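Pesticidal crystal protein CRY4AA (PDB 2C9K) promotes colloid-osmotic lysis of insect midgut epithelial cells by binding to them, as a mosquito-larvicidal, pore-forming delta-endotoxin. Local coordinates at residues 223-228 and 277-282; 284-289 and 450-455. All blocks are in the same frame, centred on the assembly; numbering follows the deposited sequence.

Contact 1 (223-228 and 277-282); sequences NTYNTY and YDFQYQ
An edge-to-face aromatic pair, Tyr225 with Phe279, belongs to the interface between the N-terminal helical domain of this three-domain toxin and its second, beta-prism domain. Tyr225 stands in the first turn of helix 222-240, and Phe279 opens the short helix 279-286, with Asp278 at the N-cap position. The phenyl ring comes in edge first: its CZ sits 3.4 Å above the mean plane of the Tyr225 ring, over the centre, while its CE1 reaches back to Tyr225 CG at 3.5 Å. The ring planes stand at 75° with centroids 4.7 Å apart, the geometry of a T-shaped stack. Tyr225 CB lies in the plane of the phenyl ring, at its edge, 3.7 Å from Phe279 CE1. Both side chains have CG anti to the backbone N (chi1 -179° in Tyr225 and 174° in Phe279), which lets each ring extend from its own helix to bridge backbones whose nearest CA atoms, those of Tyr225 and Phe279, are 9.4 Å apart. No hydrogen bond crosses between the segments, and the joint rests on this one pair of rings. Around it, Trp222 also meets the Phe279 ring, and Leu205 of helix 183-208 touches Tyr225. The next residue, Asn226, donates from ND2 to the carbonyl of Tyr264, fastening helix 222-240 to strand 262-267 as well.

Contact 2 (284-289 and 450-455); sequences DSLTRR and VYTFAW
The flat group at the centre of this contact is the carbonyl of Leu286, and Thr452 OG1 comes to it in the carbonyl plane, on a lone pair of the oxygen. The hydroxyl donates over 2.8 Å from Thr452 OG1 to Leu286 O, with a C=O...donor angle of 139°. A second flat group, the peptide of Val450 and Tyr451, is met by a methyl: Leu286 CD2 stands 3.6 Å from Val450 O. Helix 279-286 thus ends against the three-stranded antiparallel sheet of the beta-prism domain, whose middle strand is 450-457. Residues alternate along that strand. Val450, Thr452 and Ala454 point toward segment 284-289, whereas Tyr451 and Phe453 point away; the Phe453 ring stacks on Phe407 and touches Leu357 and Val359 of strand 353-362, in the interior between the sheets. Thr287 is the first residue to leave helical geometry, and the hydroxyl from the sheet binds the carbonyl of the residue before it, the last of the helix. Beyond it, Arg288 makes a salt bridge with Glu262 and a cation-pi contact with Phe436, linking the segment to both outer strands of the sheet. In Thr452, chi1 of 46° places OG1 between the backbone N and the carbonyl carbon, and CG2 anti to that carbon. The same side chain therefore offers a hydroxyl to Leu286 O and a methyl to the leucine branch, with Thr452 CG2 3.5 Å from Leu286 CD2.

From the N terminus, the chain runs through the helical domain to helix 222-240, passes strand 262-267 and reaches helix 279-286, where contact 1 closes a loop of 48 residues across the domain boundary. Contact 2 opens directly afterwards, at 284-289, and closes only after 160 residues that contain much strand and no helix, when the chain returns along strand 450-457. The two loops follow in series, neither nested nor crossed, and their centres lie 11 Å apart. Helix 279-286 is common to both: its beginning meets the helical domain and its end meets the prism sheet, placing it between these two parts of the fold.

Contact 1 (223-228 and 277-282)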
ATOM      1  N   ASN A 223       9.375 -16.194   6.327  1.00 26.16           N
ATOM      2  CA  ASN A 223       8.037 -16.280   5.738  1.00 24.38           C
ATOM      3  C   ASN A 223       7.001 -15.691   6.684  1.00 22.12           C
ATOM      4  O   ASN A 223       6.013 -15.088   6.262  1.00 20.78           O
ATOM      5  CB  ASN A 223       7.664 -17.733   5.419  1.00 25.03           C
ATOM      6  CG  ASN A 223       6.465 -17.829   4.487  1.00 28.68           C
ATOM      7  OD1 ASN A 223       5.911 -18.903   4.277  1.00 32.10           O
ATOM      8  ND2 ASN A 223       6.065 -16.698   3.914  1.00 31.40           N
ATOM      9  N   THR A 224       7.230 -15.875   7.977  1.00 20.44           N
ATOM     10  CA  THR A 224       6.317 -15.353   8.983  1.00 18.71           C
ATOM     11  C   THR A 224       6.424 -13.832   8.973  1.00 17.48           C
ATOM     12  O   THR A 224       5.439 -13.121   9.074  1.00 15.81           O
ATOM     13  CB  THR A 224       6.683 -15.909  10.373  1.00 17.67           C
ATOM     14  OG1 THR A 224       6.487 -17.331  10.377  1.00 13.56           O
ATOM     15  CG2 THR A 224       5.835 -15.259  11.452  1.00 16.08           C
ATOM     16  N   TYR A 225       7.651 -13.358   8.833  1.00 18.52           N
ATOM     17  CA  TYR A 225       7.944 -11.943   8.796  1.00 19.00           C
ATOM     18  C   TYR A 225       7.232 -11.359   7.584  1.00 19.27           C
ATOM     19  O   TYR A 225       6.563 -10.332   7.664  1.00 19.00           O
ATOM     20  CB  TYR A 225       9.463 -11.753   8.666  1.00 20.79           C
ATOM     21  CG  TYR A 225       9.917 -10.316   8.648  1.00 22.11           C
ATOM     22  CD1 TYR A 225      10.323  -9.672   9.816  1.00 23.42           C
ATOM     23  CD2 TYR A 225       9.909  -9.586   7.468  1.00 22.83           C
ATOM     24  CE1 TYR A 225      10.709  -8.338   9.804  1.00 23.82           C
ATOM     25  CE2 TYR A 225      10.288  -8.258   7.448  1.00 25.44           C
ATOM     26  CZ  TYR A 225      10.688  -7.640   8.614  1.00 24.54           C
ATOM     27  OH  TYR A 225      11.080  -6.327   8.567  1.00 26.46           O
ATOM     28  N   ASN A 226       7.369 -12.034   6.454  1.00 19.76           N
ATOM     29  CA  ASN A 226       6.760 -11.562   5.225  1.00 20.61           C
ATOM     30  C   ASN A 226       5.227 -11.587   5.251  1.00 21.55           C
ATOM     31  O   ASN A 226       4.581 -10.669   4.744  1.00 22.56           O
ATOM     32  CB  ASN A 226       7.286 -12.386   4.050  1.00 19.48           C
ATOM     33  CG  ASN A 226       6.785 -11.881   2.722  1.00 21.23           C
ATOM     34  OD1 ASN A 226       7.169 -10.799   2.270  1.00 21.70           O
ATOM     35  ND2 ASN A 226       5.914 -12.659   2.083  1.00 20.66           N
ATOM     36  N   THR A 227       4.642 -12.626   5.839  1.00 20.89           N
ATOM     37  CA  THR A 227       3.190 -12.724   5.894  1.00 20.03           C
ATOM     38  C   THR A 227       2.617 -11.578   6.721  1.00 20.20           C
ATOM     39  O   THR A 227       1.673 -10.900   6.311  1.00 19.68           O
ATOM     40  CB  THR A 227       2.742 -14.070   6.507  1.00 19.20           C
ATOM     41  OG1 THR A 227       3.246 -15.145   5.710  1.00 20.59           O
ATOM     42  CG2 THR A 227       1.229 -14.164   6.548  1.00 17.55           C
ATOM     43  N   TYR A 228       3.200 -11.366   7.891  1.00 20.38           N
ATOM     44  CA  TYR A 228       2.749 -10.308   8.778  1.00 20.84           C
ATOM     45  C   TYR A 228       2.785  -8.942   8.079  1.00 22.22           C
ATOM     46  O   TYR A 228       1.928  -8.087   8.320  1.00 21.42           O
ATOM     47  CB  TYR A 228       3.627 -10.277  10.019  1.00 16.80           C
ATOM     48  CG  TYR A 228       3.307  -9.136  10.934  1.00 18.65           C
ATOM     49  CD1 TYR A 228       2.147  -9.131  11.706  1.00 17.20           C
ATOM     50  CD2 TYR A 228       4.166  -8.048  11.029  1.00 19.67           C
ATOM     51  CE1 TYR A 228       1.858  -8.074  12.551  1.00 17.12           C
ATOM     52  CE2 TYR A 228       3.886  -6.986  11.870  1.00 19.30           C
ATOM     53  CZ  TYR A 228       2.737  -7.002  12.630  1.00 18.60           C
ATOM     54  OH  TYR A 228       2.496  -5.942  13.478  1.00 21.21           O
ATOM     55  N   TYR A 277      18.683 -20.499   6.074  1.00 24.96           N
ATOM     56  CA  TYR A 277      19.704 -19.495   5.815  1.00 24.19           C
ATOM     57  C   TYR A 277      19.364 -18.224   6.569  1.00 25.06           C
ATOM     58  O   TYR A 277      18.271 -18.089   7.123  1.00 24.63           O
ATOM     59  CB  TYR A 277      19.779 -19.178   4.326  1.00 23.33           C
ATOM     60  CG  TYR A 277      20.512 -20.213   3.520  1.00 23.75           C
ATOM     61  CD1 TYR A 277      20.072 -21.534   3.477  1.00 24.88           C
ATOM     62  CD2 TYR A 277      21.660 -19.876   2.807  1.00 24.39           C
ATOM     63  CE1 TYR A 277      20.761 -22.495   2.746  1.00 25.02           C
ATOM     64  CE2 TYR A 277      22.353 -20.824   2.074  1.00 25.02           C
ATOM     65  CZ  TYR A 277      21.897 -22.127   2.049  1.00 25.15           C
ATOM     66  OH  TYR A 277      22.576 -23.060   1.319  1.00 26.80           O
ATOM     67  N   ASP A 278      20.306 -17.289   6.564  1.00 26.60           N
ATOM     68  CA  ASP A 278      20.150 -16.013   7.246  1.00 27.32           C
ATOM     69  C   ASP A 278      18.908 -15.260   6.784  1.00 26.19           C
ATOM     70  O   ASP A 278      18.520 -15.326   5.619  1.00 25.74           O
ATOM     71  CB  ASP A 278      21.386 -15.149   7.009  1.00 32.84           C
ATOM     72  CG  ASP A 278      21.425 -13.936   7.912  1.00 38.42           C
ATOM     73  OD1 ASP A 278      21.591 -14.124   9.142  1.00 41.22           O
ATOM     74  OD2 ASP A 278      21.283 -12.800   7.398  1.00 40.67           O
ATOM     75  N   PHE A 279      18.293 -14.536   7.709  1.00 25.12           N
ATOM     76  CA  PHE A 279      17.097 -13.767   7.412  1.00 24.51           C
ATOM     77  C   PHE A 279      17.347 -12.781   6.277  1.00 25.91           C
ATOM     78  O   PHE A 279      16.738 -12.872   5.212  1.00 26.80           O
ATOM     79  CB  PHE A 279      16.653 -12.990   8.654  1.00 24.69           C
ATOM     80  CG  PHE A 279      15.512 -12.050   8.403  1.00 23.71           C
ATOM     81  CD1 PHE A 279      14.197 -12.476   8.562  1.00 24.37           C
ATOM     82  CD2 PHE A 279      15.751 -10.757   7.952  1.00 23.35           C
ATOM     83  CE1 PHE A 279      13.132 -11.632   8.272  1.00 26.50           C
ATOM     84  CE2 PHE A 279      14.697  -9.902   7.656  1.00 26.22           C
ATOM     85  CZ  PHE A 279      13.380 -10.339   7.815  1.00 26.81           C
ATOM     86  N   GLN A 280      18.246 -11.833   6.517  1.00 26.05           N
ATOM     87  CA  GLN A 280      18.553 -10.806   5.536  1.00 26.33           C
ATOM     88  C   GLN A 280      18.917 -11.368   4.177  1.00 26.67           C
ATOM     89  O   GLN A 280      18.718 -10.711   3.158  1.00 28.12           O
ATOM     90  CB  GLN A 280      19.685  -9.913   6.034  1.00 26.74           C
ATOM     91  CG  GLN A 280      19.893  -8.674   5.185  1.00 29.47           C
ATOM     92  CD  GLN A 280      18.646  -7.813   5.115  1.00 31.90           C
ATOM     93  OE1 GLN A 280      18.056  -7.479   6.144  1.00 34.27           O
ATOM     94  NE2 GLN A 280      18.240  -7.446   3.902  1.00 30.60           N
ATOM     95  N   TYR A 281      19.453 -12.581   4.156  1.00 26.27           N
ATOM     96  CA  TYR A 281      19.836 -13.204   2.900  1.00 25.60           C
ATOM     97  C   TYR A 281      18.601 -13.522   2.068  1.00 25.63           C
ATOM     98  O   TYR A 281      18.562 -13.254   0.868  1.00 24.75           O
ATOM     99  CB  TYR A 281      20.616 -14.476   3.167  1.00 27.06           C
ATOM    100  CG  TYR A 281      20.950 -15.219   1.910  1.00 28.19           C
ATOM    101  CD1 TYR A 281      21.904 -14.728   1.024  1.00 29.62           C
ATOM    102  CD2 TYR A 281      20.293 -16.401   1.592  1.00 28.67           C
ATOM    103  CE1 TYR A 281      22.194 -15.403  -0.157  1.00 31.82           C
ATOM    104  CE2 TYR A 281      20.573 -17.082   0.425  1.00 32.11           C
ATOM    105  CZ  TYR A 281      21.522 -16.581  -0.445  1.00 32.45           C
ATOM    106  OH  TYR A 281      21.803 -17.269  -1.595  1.00 35.00           O
ATOM    107  N   GLN A 282      17.597 -14.105   2.714  1.00 24.90           N
ATOM    108  CA  GLN A 282      16.341 -14.434   2.050  1.00 24.78           C
ATOM    109  C   GLN A 282      15.661 -13.137   1.609  1.00 25.25           C
ATOM    110  O   GLN A 282      15.163 -13.032   0.486  1.00 25.67           O
ATOM    111  CB  GLN A 282      15.426 -15.199   3.009  1.00 23.66           C
ATOM    112  CG  GLN A 282      15.876 -16.614   3.264  1.00 23.66           C
ATOM    113  CD  GLN A 282      15.228 -17.226   4.479  1.00 23.54           C
ATOM    114  OE1 GLN A 282      15.774 -17.171   5.580  1.00 24.46           O
ATOM    115  NE2 GLN A 282      14.052 -17.805   4.292  1.00 24.16           N
TER

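Contact 2 (284-289 and 450-455)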
ATOM      1  N   ASP A 284      17.004 -10.220   0.921  1.00 26.24           N
ATOM      2  CA  ASP A 284      17.716  -9.665  -0.216  1.00 26.73           C
ATOM      3  C   ASP A 284      17.360 -10.355  -1.515  1.00 26.81           C
ATOM      4  O   ASP A 284      17.144  -9.692  -2.533  1.00 28.95           O
ATOM      5  CB  ASP A 284      19.229  -9.766  -0.024  1.00 26.58           C
ATOM      6  CG  ASP A 284      19.759  -8.768   0.974  1.00 27.73           C
ATOM      7  OD1 ASP A 284      18.996  -7.861   1.375  1.00 28.44           O
ATOM      8  OD2 ASP A 284      20.947  -8.892   1.348  1.00 28.59           O
ATOM      9  N   SER A 285      17.288 -11.680  -1.495  1.00 25.69           N
ATOM     10  CA  SER A 285      17.007 -12.400  -2.725  1.00 26.59           C
ATOM     11  C   SER A 285      15.563 -12.706  -3.068  1.00 25.71           C
ATOM     12  O   SER A 285      15.300 -13.201  -4.155  1.00 27.70           O
ATOM     13  CB  SER A 285      17.823 -13.698  -2.770  1.00 27.36           C
ATOM     14  OG  SER A 285      17.481 -14.556  -1.705  1.00 30.41           O
ATOM     15  N   LEU A 286      14.623 -12.426  -2.175  1.00 24.68           N
ATOM     16  CA  LEU A 286      13.224 -12.710  -2.495  1.00 23.25           C
ATOM     17  C   LEU A 286      12.352 -11.470  -2.684  1.00 22.10           C
ATOM     18  O   LEU A 286      11.214 -11.574  -3.133  1.00 22.53           O
ATOM     19  CB  LEU A 286      12.610 -13.630  -1.431  1.00 22.94           C
ATOM     20  CG  LEU A 286      13.022 -15.108  -1.517  1.00 24.65           C
ATOM     21  CD1 LEU A 286      12.715 -15.840  -0.214  1.00 23.68           C
ATOM     22  CD2 LEU A 286      12.294 -15.756  -2.684  1.00 23.78           C
ATOM     23  N   THR A 287      12.878 -10.297  -2.349  1.00 20.27           N
ATOM     24  CA  THR A 287      12.115  -9.062  -2.495  1.00 18.88           C
ATOM     25  C   THR A 287      12.888  -8.074  -3.362  1.00 19.13           C
ATOM     26  O   THR A 287      14.015  -8.353  -3.747  1.00 19.98           O
ATOM     27  CB  THR A 287      11.797  -8.440  -1.117  1.00 17.43           C
ATOM     28  OG1 THR A 287      13.010  -8.219  -0.386  1.00 14.81           O
ATOM     29  CG2 THR A 287      10.892  -9.373  -0.321  1.00 13.76           C
ATOM     30  N   ARG A 288      12.301  -6.926  -3.678  1.00 17.88           N
ATOM     31  CA  ARG A 288      12.995  -5.966  -4.526  1.00 18.82           C
ATOM     32  C   ARG A 288      13.461  -4.741  -3.767  1.00 20.05           C
ATOM     33  O   ARG A 288      12.731  -4.209  -2.936  1.00 22.75           O
ATOM     34  CB  ARG A 288      12.090  -5.535  -5.692  1.00 19.57           C
ATOM     35  CG  ARG A 288      11.683  -6.685  -6.603  1.00 21.58           C
ATOM     36  CD  ARG A 288      10.602  -6.291  -7.591  1.00 22.19           C
ATOM     37  NE  ARG A 288      11.055  -5.308  -8.567  1.00 22.89           N
ATOM     38  CZ  ARG A 288      10.237  -4.578  -9.319  1.00 22.98           C
ATOM     39  NH1 ARG A 288       8.927  -4.719  -9.210  1.00 21.62           N
ATOM     40  NH2 ARG A 288      10.728  -3.689 -10.165  1.00 26.40           N
ATOM     41  N   ARG A 289      14.681  -4.294  -4.051  1.00 21.09           N
ATOM     42  CA  ARG A 289      15.223  -3.110  -3.394  1.00 21.72           C
ATOM     43  C   ARG A 289      14.405  -1.883  -3.781  1.00 22.19           C
ATOM     44  O   ARG A 289      13.810  -1.831  -4.867  1.00 23.08           O
ATOM     45  CB  ARG A 289      16.683  -2.908  -3.788  1.00 22.29           C
ATOM     46  CG  ARG A 289      17.660  -3.447  -2.767  1.00 26.54           C
ATOM     47  CD  ARG A 289      18.729  -4.303  -3.416  1.00 31.05           C
ATOM     48  NE  ARG A 289      19.725  -3.537  -4.164  1.00 35.08           N
ATOM     49  CZ  ARG A 289      20.608  -4.090  -4.994  1.00 38.35           C
ATOM     50  NH1 ARG A 289      20.610  -5.407  -5.184  1.00 38.14           N
ATOM     51  NH2 ARG A 289      21.486  -3.333  -5.639  1.00 39.13           N
ATOM     52  N   VAL A 450      12.505 -21.349  -4.408  1.00 25.49           N
ATOM     53  CA  VAL A 450      11.398 -20.648  -3.748  1.00 25.86           C
ATOM     54  C   VAL A 450      11.052 -19.389  -4.542  1.00 25.82           C
ATOM     55  O   VAL A 450      11.938 -18.599  -4.884  1.00 26.41           O
ATOM     56  CB  VAL A 450      11.769 -20.219  -2.311  1.00 25.60           C
ATOM     57  CG1 VAL A 450      10.687 -19.337  -1.743  1.00 26.94           C
ATOM     58  CG2 VAL A 450      11.940 -21.433  -1.432  1.00 27.28           C
ATOM     59  N   TYR A 451       9.770 -19.196  -4.836  1.00 24.85           N
ATOM     60  CA  TYR A 451       9.361 -18.020  -5.592  1.00 24.57           C
ATOM     61  C   TYR A 451       8.579 -17.049  -4.723  1.00 23.72           C
ATOM     62  O   TYR A 451       8.076 -17.406  -3.659  1.00 24.62           O
ATOM     63  CB  TYR A 451       8.462 -18.401  -6.776  1.00 24.31           C
ATOM     64  CG  TYR A 451       9.027 -19.406  -7.761  1.00 26.15           C
ATOM     65  CD1 TYR A 451       9.004 -20.776  -7.490  1.00 26.63           C
ATOM     66  CD2 TYR A 451       9.538 -18.990  -8.987  1.00 24.75           C
ATOM     67  CE1 TYR A 451       9.472 -21.703  -8.420  1.00 27.43           C
ATOM     68  CE2 TYR A 451      10.007 -19.902  -9.918  1.00 26.80           C
ATOM     69  CZ  TYR A 451       9.972 -21.257  -9.635  1.00 28.56           C
ATOM     70  OH  TYR A 451      10.425 -22.161 -10.575  1.00 28.49           O
ATOM     71  N   THR A 452       8.484 -15.815  -5.193  0.50 22.47           N
ATOM     72  CA  THR A 452       7.709 -14.793  -4.519  0.50 22.08           C
ATOM     73  C   THR A 452       7.014 -14.037  -5.632  0.50 21.25           C
ATOM     74  O   THR A 452       7.601 -13.784  -6.686  0.50 21.37           O
ATOM     75  CB  THR A 452       8.580 -13.809  -3.737  0.50 23.00           C
ATOM     76  OG1 THR A 452       9.685 -13.413  -4.547  1.00 25.49           O
ATOM     77  CG2 THR A 452       9.079 -14.432  -2.453  1.00 24.20           C
ATOM     78  N   PHE A 453       5.755 -13.701  -5.410  1.00 20.65           N
ATOM     79  CA  PHE A 453       4.987 -12.968  -6.400  1.00 19.91           C
ATOM     80  C   PHE A 453       4.737 -11.574  -5.850  1.00 19.25           C
ATOM     81  O   PHE A 453       4.126 -11.415  -4.799  1.00 20.71           O
ATOM     82  CB  PHE A 453       3.676 -13.707  -6.686  1.00 19.23           C
ATOM     83  CG  PHE A 453       3.879 -15.095  -7.252  1.00 19.58           C
ATOM     84  CD1 PHE A 453       4.280 -16.148  -6.432  1.00 18.10           C
ATOM     85  CD2 PHE A 453       3.740 -15.331  -8.621  1.00 18.51           C
ATOM     86  CE1 PHE A 453       4.545 -17.410  -6.964  1.00 17.30           C
ATOM     87  CE2 PHE A 453       4.003 -16.589  -9.161  1.00 17.37           C
ATOM     88  CZ  PHE A 453       4.407 -17.628  -8.332  1.00 17.74           C
ATOM     89  N   ALA A 454       5.254 -10.573  -6.552  1.00 18.32           N
ATOM     90  CA  ALA A 454       5.114  -9.178  -6.149  1.00 17.54           C
ATOM     91  C   ALA A 454       3.764  -8.639  -6.594  1.00 17.45           C
ATOM     92  O   ALA A 454       3.299  -8.945  -7.687  1.00 18.53           O
ATOM     93  CB  ALA A 454       6.223  -8.353  -6.764  1.00 16.06           C
ATOM     94  N   TRP A 455       3.146  -7.832  -5.745  1.00 17.21           N
ATOM     95  CA  TRP A 455       1.849  -7.254  -6.044  1.00 18.26           C
ATOM     96  C   TRP A 455       1.813  -5.779  -5.689  1.00 18.41           C
ATOM     97  O   TRP A 455       2.188  -5.396  -4.591  1.00 18.96           O
ATOM     98  CB  TRP A 455       0.752  -7.982  -5.255  1.00 20.10           C
ATOM     99  CG  TRP A 455       0.646  -9.444  -5.561  1.00 19.98           C
ATOM    100  CD1 TRP A 455       1.244 -10.467  -4.894  1.00 18.20           C
ATOM    101  CD2 TRP A 455      -0.079 -10.040  -6.647  1.00 20.48           C
ATOM    102  NE1 TRP A 455       0.942 -11.665  -5.496  1.00 19.77           N
ATOM    103  CE2 TRP A 455       0.132 -11.430  -6.576  1.00 20.37           C
ATOM    104  CE3 TRP A 455      -0.886  -9.529  -7.673  1.00 20.40           C
ATOM    105  CZ2 TRP A 455      -0.434 -12.320  -7.489  1.00 20.85           C
ATOM    106  CZ3 TRP A 455      -1.450 -10.416  -8.582  1.00 20.26           C
ATOM    107  CH2 TRP A 455      -1.221 -11.794  -8.482  1.00 19.78           C
TER